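Sso-CP2 metallo-carboxypetidase (Sulfolobus solfataricus, PDB 4MMO) is probably a zinc-dependent carboxypeptidase of the M20 family that hydrolyses peptide bonds. Local coordinates at residues L67-Y72 against T380-L385; M110-A115 against S159-G164; S397-G402 against K425-F430. One frame throughout, in Å; residues are numbered along the deposited sequence.

Interaction 1 (L67-Y72 against T380-L385); sequences LIYNHY and TQPMGL. With SO4 (sulfate ion), chain D.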
loop_
_atom_site.group_PDB
_atom_site.type_symbol
_atom_site.label_atom_id
_atom_site.label_comp_id
_atom_site.label_asym_id
_atom_site.label_seq_id
_atom_site.Cartn_x
_atom_site.Cartn_y
_atom_site.Cartn_z
ATOM N N LEU A 67 15.094 -22.250 -33.632
ATOM C CA LEU A 67 15.529 -21.778 -32.321
ATOM C C LEU A 67 14.420 -22.044 -31.308
ATOM O O LEU A 67 13.296 -21.579 -31.482
ATOM C CB LEU A 67 15.850 -20.279 -32.375
ATOM C CG LEU A 67 16.329 -19.619 -31.075
ATOM C CD1 LEU A 67 17.585 -20.291 -30.549
ATOM C CD2 LEU A 67 16.584 -18.137 -31.293
ATOM N N ILE A 68 14.733 -22.804 -30.262
ATOM C CA ILE A 68 13.749 -23.136 -29.233
ATOM C C ILE A 68 14.068 -22.408 -27.927
ATOM O O ILE A 68 15.158 -22.550 -27.385
ATOM C CB ILE A 68 13.693 -24.657 -28.981
ATOM C CG1 ILE A 68 13.273 -25.378 -30.266
ATOM C CG2 ILE A 68 12.731 -24.983 -27.833
ATOM C CD1 ILE A 68 13.126 -26.883 -30.131
ATOM N N TYR A 69 13.101 -21.636 -27.437
ATOM C CA TYR A 69 13.250 -20.876 -26.201
ATOM C C TYR A 69 12.404 -21.471 -25.080
ATOM O O TYR A 69 11.225 -21.768 -25.264
ATOM C CB TYR A 69 12.856 -19.408 -26.424
ATOM C CG TYR A 69 12.686 -18.604 -25.148
ATOM C CD1 TYR A 69 11.469 -18.576 -24.481
ATOM C CD2 TYR A 69 13.739 -17.869 -24.616
ATOM C CE1 TYR A 69 11.304 -17.849 -23.320
ATOM C CE2 TYR A 69 13.583 -17.132 -23.447
ATOM C CZ TYR A 69 12.363 -17.129 -22.806
ATOM O OH TYR A 69 12.192 -16.408 -21.644
ATOM N N ASN A 70 13.025 -21.641 -23.918
ATOM C CA ASN A 70 12.316 -21.997 -22.692
ATOM C C ASN A 70 13.021 -21.333 -21.512
ATOM O O ASN A 70 14.090 -20.758 -21.680
ATOM C CB ASN A 70 12.274 -23.515 -22.504
ATOM C CG ASN A 70 11.322 -24.200 -23.469
ATOM O OD1 ASN A 70 11.748 -24.838 -24.431
ATOM N ND2 ASN A 70 10.026 -24.083 -23.206
ATOM N N HIS A 71 12.427 -21.394 -20.326
ATOM C CA HIS A 71 13.083 -20.848 -19.139
ATOM C C HIS A 71 13.011 -21.824 -17.977
ATOM O O HIS A 71 11.963 -22.416 -17.717
ATOM C CB HIS A 71 12.493 -19.489 -18.754
ATOM C CG HIS A 71 11.046 -19.537 -18.372
ATOM N ND1 HIS A 71 10.620 -19.892 -17.117
ATOM C CD2 HIS A 71 9.933 -19.263 -19.093
ATOM C CE1 HIS A 71 9.295 -19.834 -17.073
ATOM N NE2 HIS A 71 8.858 -19.456 -18.257
ATOM N N TYR A 72 14.142 -21.992 -17.294
ATOM C CA TYR A 72 14.245 -22.959 -16.204
ATOM C C TYR A 72 13.904 -22.353 -14.844
ATOM O O TYR A 72 13.757 -23.076 -13.862
ATOM C CB TYR A 72 15.637 -23.603 -16.174
ATOM C CG TYR A 72 16.783 -22.643 -15.940
ATOM C CD1 TYR A 72 17.201 -22.323 -14.650
ATOM C CD2 TYR A 72 17.463 -22.074 -17.006
ATOM C CE1 TYR A 72 18.253 -21.452 -14.435
ATOM C CE2 TYR A 72 18.519 -21.203 -16.803
ATOM C CZ TYR A 72 18.908 -20.893 -15.514
ATOM O OH TYR A 72 19.958 -20.027 -15.314
ATOM N N THR A 380 2.949 -11.125 -21.168
ATOM C CA THR A 380 4.202 -10.692 -21.777
ATOM C C THR A 380 5.247 -11.798 -21.744
ATOM O O THR A 380 5.235 -12.658 -20.867
ATOM C CB THR A 380 4.755 -9.444 -21.056
ATOM O OG1 THR A 380 3.826 -8.363 -21.199
ATOM C CG2 THR A 380 6.112 -9.016 -21.626
ATOM N N GLN A 381 6.153 -11.751 -22.714
ATOM C CA GLN A 381 7.201 -12.744 -22.875
ATOM C C GLN A 381 8.252 -12.074 -23.766
ATOM O O GLN A 381 7.916 -11.166 -24.522
ATOM C CB GLN A 381 6.606 -13.999 -23.530
ATOM C CG GLN A 381 7.480 -15.239 -23.496
ATOM C CD GLN A 381 6.816 -16.492 -24.070
ATOM O OE1 GLN A 381 7.465 -17.532 -24.186
ATOM N NE2 GLN A 381 5.530 -16.404 -24.424
ATOM N N PRO A 382 9.530 -12.486 -23.668
ATOM C CA PRO A 382 10.544 -11.760 -24.452
ATOM C C PRO A 382 10.585 -12.123 -25.947
ATOM O O PRO A 382 11.652 -12.126 -26.566
ATOM C CB PRO A 382 11.856 -12.129 -23.745
ATOM C CG PRO A 382 11.587 -13.452 -23.128
ATOM C CD PRO A 382 10.149 -13.415 -22.703
ATOM N N MET A 383 9.419 -12.401 -26.523
ATOM C CA MET A 383 9.297 -12.685 -27.948
ATOM C C MET A 383 9.860 -11.535 -28.776
ATOM O O MET A 383 10.457 -11.751 -29.833
ATOM C CB MET A 383 7.826 -12.901 -28.295
ATOM C CG MET A 383 7.562 -13.488 -29.665
ATOM S SD MET A 383 5.853 -14.063 -29.777
ATOM C CE MET A 383 5.742 -14.511 -31.505
ATOM N N GLY A 384 9.678 -10.316 -28.278
ATOM C CA GLY A 384 10.145 -9.119 -28.959
ATOM C C GLY A 384 11.622 -9.132 -29.291
ATOM O O GLY A 384 12.026 -8.642 -30.341
ATOM N N LEU A 385 12.433 -9.694 -28.402
ATOM C CA LEU A 385 13.871 -9.751 -28.632
ATOM C C LEU A 385 14.192 -10.623 -29.837
ATOM O O LEU A 385 15.037 -10.275 -30.659
ATOM C CB LEU A 385 14.591 -10.297 -27.397
ATOM C CG LEU A 385 14.384 -9.510 -26.107
ATOM C CD1 LEU A 385 15.208 -10.130 -24.991
ATOM C CD2 LEU A 385 14.736 -8.034 -26.295
HETATM S S SO4 D . 3.447 -12.172 -17.739
HETATM O O1 SO4 D . 3.460 -11.665 -16.371
HETATM O O2 SO4 D . 4.713 -12.862 -18.034
HETATM O O3 SO4 D . 2.242 -13.007 -17.833
HETATM O O4 SO4 D . 3.312 -11.073 -18.688
#

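Interaction 2 (M110-A115 against S159-G164); sequences MARLFA and SVIMEG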
loop_
_atom_site.group_PDB
_atom_site.type_symbol
_atom_site.label_atom_id
_atom_site.label_comp_id
_atom_site.label_asym_id
_atom_site.label_seq_id
_atom_site.Cartn_x
_atom_site.Cartn_y
_atom_site.Cartn_z
ATOM N N MET A 110 10.960 -29.844 -20.831
ATOM C CA MET A 110 11.510 -31.194 -20.800
ATOM C C MET A 110 10.853 -32.073 -21.864
ATOM O O MET A 110 11.507 -32.934 -22.456
ATOM C CB MET A 110 11.312 -31.810 -19.413
ATOM C CG MET A 110 11.991 -33.153 -19.220
ATOM S SD MET A 110 13.785 -33.065 -19.326
ATOM C CE MET A 110 14.173 -32.060 -17.897
ATOM N N ALA A 111 9.561 -31.857 -22.090
ATOM C CA ALA A 111 8.838 -32.567 -23.139
ATOM C C ALA A 111 9.539 -32.365 -24.475
ATOM O O ALA A 111 9.840 -33.329 -25.179
ATOM C CB ALA A 111 7.397 -32.084 -23.218
ATOM N N ARG A 112 9.827 -31.108 -24.800
ATOM C CA ARG A 112 10.491 -30.772 -26.053
ATOM C C ARG A 112 11.836 -31.478 -26.177
ATOM O O ARG A 112 12.195 -31.955 -27.254
ATOM C CB ARG A 112 10.690 -29.261 -26.164
ATOM C CG ARG A 112 9.401 -28.477 -26.300
ATOM C CD ARG A 112 9.672 -26.988 -26.360
ATOM N NE ARG A 112 8.454 -26.223 -26.609
ATOM C CZ ARG A 112 8.403 -24.896 -26.678
ATOM N NH1 ARG A 112 9.504 -24.176 -26.512
ATOM N NH2 ARG A 112 7.248 -24.289 -26.907
ATOM N N LEU A 113 12.573 -31.546 -25.071
ATOM C CA LEU A 113 13.881 -32.201 -25.051
ATOM C C LEU A 113 13.773 -33.683 -25.380
ATOM O O LEU A 113 14.587 -34.224 -26.125
ATOM C CB LEU A 113 14.542 -32.049 -23.676
ATOM C CG LEU A 113 15.625 -30.986 -23.505
ATOM C CD1 LEU A 113 16.124 -30.995 -22.065
ATOM C CD2 LEU A 113 16.787 -31.207 -24.458
ATOM N N PHE A 114 12.772 -34.343 -24.808
ATOM C CA PHE A 114 12.596 -35.767 -25.026
ATOM C C PHE A 114 12.058 -36.056 -26.433
ATOM O O PHE A 114 12.345 -37.110 -26.997
ATOM C CB PHE A 114 11.706 -36.374 -23.941
ATOM C CG PHE A 114 12.463 -36.760 -22.699
ATOM C CD1 PHE A 114 13.241 -37.906 -22.681
ATOM C CD2 PHE A 114 12.418 -35.967 -21.562
ATOM C CE1 PHE A 114 13.951 -38.262 -21.551
ATOM C CE2 PHE A 114 13.125 -36.320 -20.427
ATOM C CZ PHE A 114 13.892 -37.468 -20.422
ATOM N N ALA A 115 11.306 -35.119 -27.004
ATOM C CA ALA A 115 10.870 -35.248 -28.392
ATOM C C ALA A 115 12.085 -35.248 -29.312
ATOM O O ALA A 115 12.209 -36.099 -30.191
ATOM C CB ALA A 115 9.922 -34.121 -28.770
ATOM N N SER A 159 13.333 -19.841 -37.869
ATOM C CA SER A 159 12.128 -19.665 -37.073
ATOM C C SER A 159 12.420 -19.894 -35.602
ATOM O O SER A 159 13.455 -20.450 -35.242
ATOM C CB SER A 159 11.030 -20.620 -37.540
ATOM O OG SER A 159 11.410 -21.968 -37.338
ATOM N N VAL A 160 11.490 -19.460 -34.759
ATOM C CA VAL A 160 11.639 -19.589 -33.326
ATOM C C VAL A 160 10.320 -19.978 -32.679
ATOM O O VAL A 160 9.260 -19.490 -33.071
ATOM C CB VAL A 160 12.155 -18.269 -32.698
ATOM C CG1 VAL A 160 11.253 -17.099 -33.080
ATOM C CG2 VAL A 160 12.267 -18.392 -31.186
ATOM N N ILE A 161 10.391 -20.867 -31.691
ATOM C CA ILE A 161 9.235 -21.153 -30.851
ATOM C C ILE A 161 9.516 -20.697 -29.419
ATOM O O ILE A 161 10.577 -20.972 -28.857
ATOM C CB ILE A 161 8.806 -22.643 -30.911
ATOM C CG1 ILE A 161 9.911 -23.571 -30.403
ATOM C CG2 ILE A 161 8.410 -23.017 -32.353
ATOM C CD1 ILE A 161 9.432 -24.990 -30.156
ATOM N N MET A 162 8.563 -19.968 -28.849
ATOM C CA MET A 162 8.721 -19.411 -27.515
ATOM C C MET A 162 8.407 -20.476 -26.464
ATOM O O MET A 162 8.371 -21.664 -26.785
ATOM C CB MET A 162 7.841 -18.173 -27.359
ATOM C CG MET A 162 8.198 -17.049 -28.315
ATOM S SD MET A 162 9.934 -16.550 -28.232
ATOM C CE MET A 162 10.025 -15.975 -26.531
ATOM N N GLU A 163 8.191 -20.058 -25.217
ATOM C CA GLU A 163 8.137 -21.000 -24.099
ATOM C C GLU A 163 6.999 -22.014 -24.260
ATOM O O GLU A 163 7.076 -23.132 -23.746
ATOM C CB GLU A 163 8.063 -20.262 -22.743
ATOM C CG GLU A 163 6.676 -19.845 -22.260
ATOM C CD GLU A 163 6.678 -19.352 -20.806
ATOM O OE1 GLU A 163 6.040 -19.995 -19.950
ATOM O OE2 GLU A 163 7.323 -18.331 -20.496
ATOM N N GLY A 164 5.959 -21.624 -24.988
ATOM C CA GLY A 164 4.846 -22.514 -25.271
ATOM C C GLY A 164 3.542 -22.059 -24.647
ATOM O O GLY A 164 3.473 -20.998 -24.024
#

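Interaction 3 (S397-G402 against K425-F430); sequences SAIGAG and KHTEEF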
loop_
_atom_site.group_PDB
_atom_site.type_symbol
_atom_site.label_atom_id
_atom_site.label_comp_id
_atom_site.label_asym_id
_atom_site.label_seq_id
_atom_site.Cartn_x
_atom_site.Cartn_y
_atom_site.Cartn_z
ATOM N N SER A 397 4.211 -19.183 -30.192
ATOM C CA SER A 397 4.247 -19.793 -28.873
ATOM C C SER A 397 3.202 -20.895 -28.807
ATOM O O SER A 397 1.999 -20.630 -28.760
ATOM C CB SER A 397 3.994 -18.759 -27.781
ATOM O OG SER A 397 4.218 -19.329 -26.501
ATOM N N ALA A 398 3.677 -22.135 -28.810
ATOM C CA ALA A 398 2.799 -23.291 -28.810
ATOM C C ALA A 398 3.548 -24.507 -28.300
ATOM O O ALA A 398 4.777 -24.507 -28.271
ATOM C CB ALA A 398 2.306 -23.548 -30.199
ATOM N N ILE A 399 2.785 -25.551 -27.982
ATOM C CA ILE A 399 3.237 -26.737 -27.247
ATOM C C ILE A 399 3.215 -26.418 -25.761
ATOM O O ILE A 399 3.798 -25.427 -25.325
ATOM C CB ILE A 399 4.636 -27.249 -27.656
ATOM C CG1 ILE A 399 4.706 -27.473 -29.171
ATOM C CG2 ILE A 399 4.953 -28.543 -26.914
ATOM C CD1 ILE A 399 6.103 -27.742 -29.694
ATOM N N GLY A 400 2.529 -27.253 -24.989
ATOM C CA GLY A 400 2.411 -27.037 -23.560
ATOM C C GLY A 400 2.073 -28.296 -22.791
ATOM O O GLY A 400 1.134 -29.018 -23.133
ATOM N N ALA A 401 2.850 -28.557 -21.745
ATOM C CA ALA A 401 2.612 -29.703 -20.882
ATOM C C ALA A 401 1.449 -29.417 -19.937
ATOM O O ALA A 401 0.839 -30.338 -19.392
ATOM C CB ALA A 401 3.860 -30.021 -20.094
ATOM N N GLY A 402 1.146 -28.136 -19.753
ATOM C CA GLY A 402 0.131 -27.719 -18.803
ATOM C C GLY A 402 -1.223 -27.448 -19.421
ATOM O O GLY A 402 -1.462 -27.743 -20.593
ATOM N N LYS A 425 4.686 -35.635 -27.643
ATOM C CA LYS A 425 4.118 -36.126 -28.888
ATOM C C LYS A 425 3.855 -34.979 -29.866
ATOM O O LYS A 425 4.198 -35.068 -31.046
ATOM C CB LYS A 425 2.830 -36.866 -28.547
ATOM C CG LYS A 425 2.199 -37.668 -29.646
ATOM C CD LYS A 425 1.080 -38.484 -29.028
ATOM C CE LYS A 425 0.214 -39.184 -30.048
ATOM N NZ LYS A 425 -0.902 -39.888 -29.356
ATOM N N HIS A 426 3.255 -33.904 -29.363
ATOM C CA HIS A 426 3.022 -32.696 -30.148
ATOM C C HIS A 426 4.325 -32.152 -30.722
ATOM O O HIS A 426 4.370 -31.715 -31.872
ATOM C CB HIS A 426 2.342 -31.632 -29.283
ATOM C CG HIS A 426 1.928 -30.406 -30.033
ATOM N ND1 HIS A 426 1.370 -29.307 -29.410
ATOM C CD2 HIS A 426 1.974 -30.098 -31.352
ATOM C CE1 HIS A 426 1.100 -28.380 -30.308
ATOM N NE2 HIS A 426 1.460 -28.835 -31.498
ATOM N N THR A 427 5.387 -32.185 -29.926
ATOM C CA THR A 427 6.665 -31.640 -30.364
ATOM C C THR A 427 7.260 -32.499 -31.472
ATOM O O THR A 427 7.807 -31.980 -32.446
ATOM C CB THR A 427 7.683 -31.568 -29.210
ATOM O OG1 THR A 427 7.133 -30.814 -28.119
ATOM C CG2 THR A 427 8.982 -30.922 -29.686
ATOM N N GLU A 428 7.171 -33.814 -31.297
ATOM C CA GLU A 428 7.659 -34.769 -32.288
ATOM C C GLU A 428 6.998 -34.529 -33.640
ATOM O O GLU A 428 7.681 -34.350 -34.647
ATOM C CB GLU A 428 7.400 -36.203 -31.819
ATOM C CG GLU A 428 8.433 -36.717 -30.828
ATOM C CD GLU A 428 8.042 -38.034 -30.175
ATOM O OE1 GLU A 428 6.856 -38.419 -30.240
ATOM O OE2 GLU A 428 8.925 -38.682 -29.584
ATOM N N GLU A 429 5.669 -34.511 -33.654
ATOM C CA GLU A 429 4.926 -34.261 -34.884
ATOM C C GLU A 429 5.264 -32.892 -35.457
ATOM O O GLU A 429 5.368 -32.736 -36.674
ATOM C CB GLU A 429 3.420 -34.368 -34.643
ATOM C CG GLU A 429 2.881 -35.789 -34.703
ATOM C CD GLU A 429 3.070 -36.428 -36.068
ATOM O OE1 GLU A 429 3.096 -37.674 -36.140
ATOM O OE2 GLU A 429 3.193 -35.685 -37.068
ATOM N N PHE A 430 5.452 -31.902 -34.587
ATOM C CA PHE A 430 5.794 -30.569 -35.059
ATOM C C PHE A 430 7.142 -30.574 -35.776
ATOM O O PHE A 430 7.289 -29.954 -36.826
ATOM C CB PHE A 430 5.807 -29.553 -33.916
ATOM C CG PHE A 430 6.577 -28.306 -34.235
ATOM C CD1 PHE A 430 6.057 -27.357 -35.104
ATOM C CD2 PHE A 430 7.831 -28.089 -33.685
ATOM C CE1 PHE A 430 6.771 -26.213 -35.413
ATOM C CE2 PHE A 430 8.549 -26.948 -33.992
ATOM C CZ PHE A 430 8.018 -26.008 -34.857
HETATM O O HOH W 1 0.732 -28.972 -26.620
#

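Interaction 1 (L67-Y72 against T380-L385)
The phenol ring of Tyr69 is met obliquely by two neighbouring residues, Gln381 with its amide oxygen and Pro382 with its ring. Tyr69 stands on strand 65-71 of the mixed sheet in the metallopeptidase domain, two residues before the zinc ligand His71, while 380-385 carries a loop into the start of helix 383-389. Gln381 OE1 lies 3.9 Å from Tyr69 CE1, and the two side chains run past one another in opposite senses with ring and amide planes 50° apart. Pro382 instead crosses the tyrosine at about a right angle, its CG resting 3.8 Å from Tyr69 CZ. With CG anti to the backbone N (chi1 167°), Tyr69 holds its ring out from the strand to meet both. The polar ends find partners beyond the contact: Tyr69 OH is hydrogen-bonded to Glu134, and Gln381 OE1 accepts from the backbone N of Glu163, a zinc ligand. A sulfate, probably from the crystallisation liquor, sits at Thr380 N and is also bound by Arg311 and by His197 of the second subunit, consistent with an anion pocket completed across the dimer. Back at the tyrosine, the closest approach is that of its hydroxyl, with Tyr69 OH 3.4 Å from Pro382 CG.

Interaction 2 (M110-A115 against S159-G164)
Arg112 and Ile161 reach for each other from opposite directions, and the guanidinium of the arginine settles over the isoleucine's tip. Ile161 CD1 lies over the centre of one guanidinium face, 3.6 Å from Arg112 CZ, while Glu163 O lies over the opposite face, too poorly angled for a bond. The polar work is done at the edge: Arg112 NH1 and NH2 both donate to the single acceptor Met162 O, at 2.8 Å and 2.9 Å, and that oxygen is within 1° of the guanidinium plane. An extended chain from CG to NE carries the group out from helix 102-121. This helix packs on the mixed sheet of the α/β metallopeptidase domain, and Arg112 grips the backbone between Ile161 and the zinc ligand Glu163. Weak hydrogen bonds run on from NH1 to Asn70 and from NH2 to Ala398. A leucine in place of Arg112 would probably leave Met162 O without its two guanidinium donors and Ala398 O without its weak one. Gly164 passes close by, its CA 3.4 Å from Arg112 NH2; a side chain there would run into that nitrogen, and the backbone angles themselves (phi 115°, psi -176°) call for glycine.

Interaction 3 (S397-G402 against K425-F430)
The last long helix of the metallopeptidase domain, 417-433, is joined here to the loop that follows edge strand 395-396 of the mixed sheet. Ile399 is the residue of the loop that makes the contact, and its branches meet mainly two helix residues, His426 and Thr427. Ile399 CG1 lies over one face of the His426 imidazole, 3.9 Å from the ring centroid and 15° off the ring normal, a CH-pi contact. Thr427 crosses the isoleucine at about a right angle and is met by two branches, with Ile399 CG2 at 3.4 Å and Ile399 CD1 at 3.6 Å from Thr427 OG1; that hydroxyl has its hydrogen bond to Ala423 O, one turn back along the helix, and so offers the isoleucine a polar atom already engaged. Ile399 CD1 also comes loosely to Phe430 CD2, at 4.4 Å. Ile399 has a positive phi (82°), unusual for a β-branched residue. His426 has its CG anti to the backbone N (chi1 -174°), which turns one imidazole face to Ile399 CG1, itself displaced toward the rim. One water links the loop backbone to the helix side chain: it accepts from Gly400 N at 3.0 Å and is hydrogen-bonded to His426 ND1 at 2.9 Å, lying in the plane of the ring at its edge. The imidazole is thus met over a face by hydrocarbon and at its rim by water. Arg112 touches both Ile399 and Thr427 from helix 102-121, bringing a second helix to the joint. The loop after strand 395-396 is in this way packed against the C-terminal helix, part of the helical layer over the mixed sheet of the M20 catalytic α/β domain.

Overall arrangement
Interactions 1 and 2 flank the zinc, and interaction 3 lies behind interaction 2. The first two, with centres 11 Å apart, both supply metal ligands: His71 comes from interaction 1 and Glu163 from interaction 2, and Asp104 completes the protein set. Strands 65-71 and 159-161 are neighbours in the sheet, and Gln381 OE1, 2.8 Å from Glu163 N, joins the two contacts again beside the metal. In interaction 3 the side chain of Ile399 is about 13 Å from the zinc, yet its centre is only 7 Å from that of interaction 2. Arg112 NH2, 2.8 Å from Ala398 O, spans this gap, and Ala115 CB packs 3.4 Å from Thr427 CB.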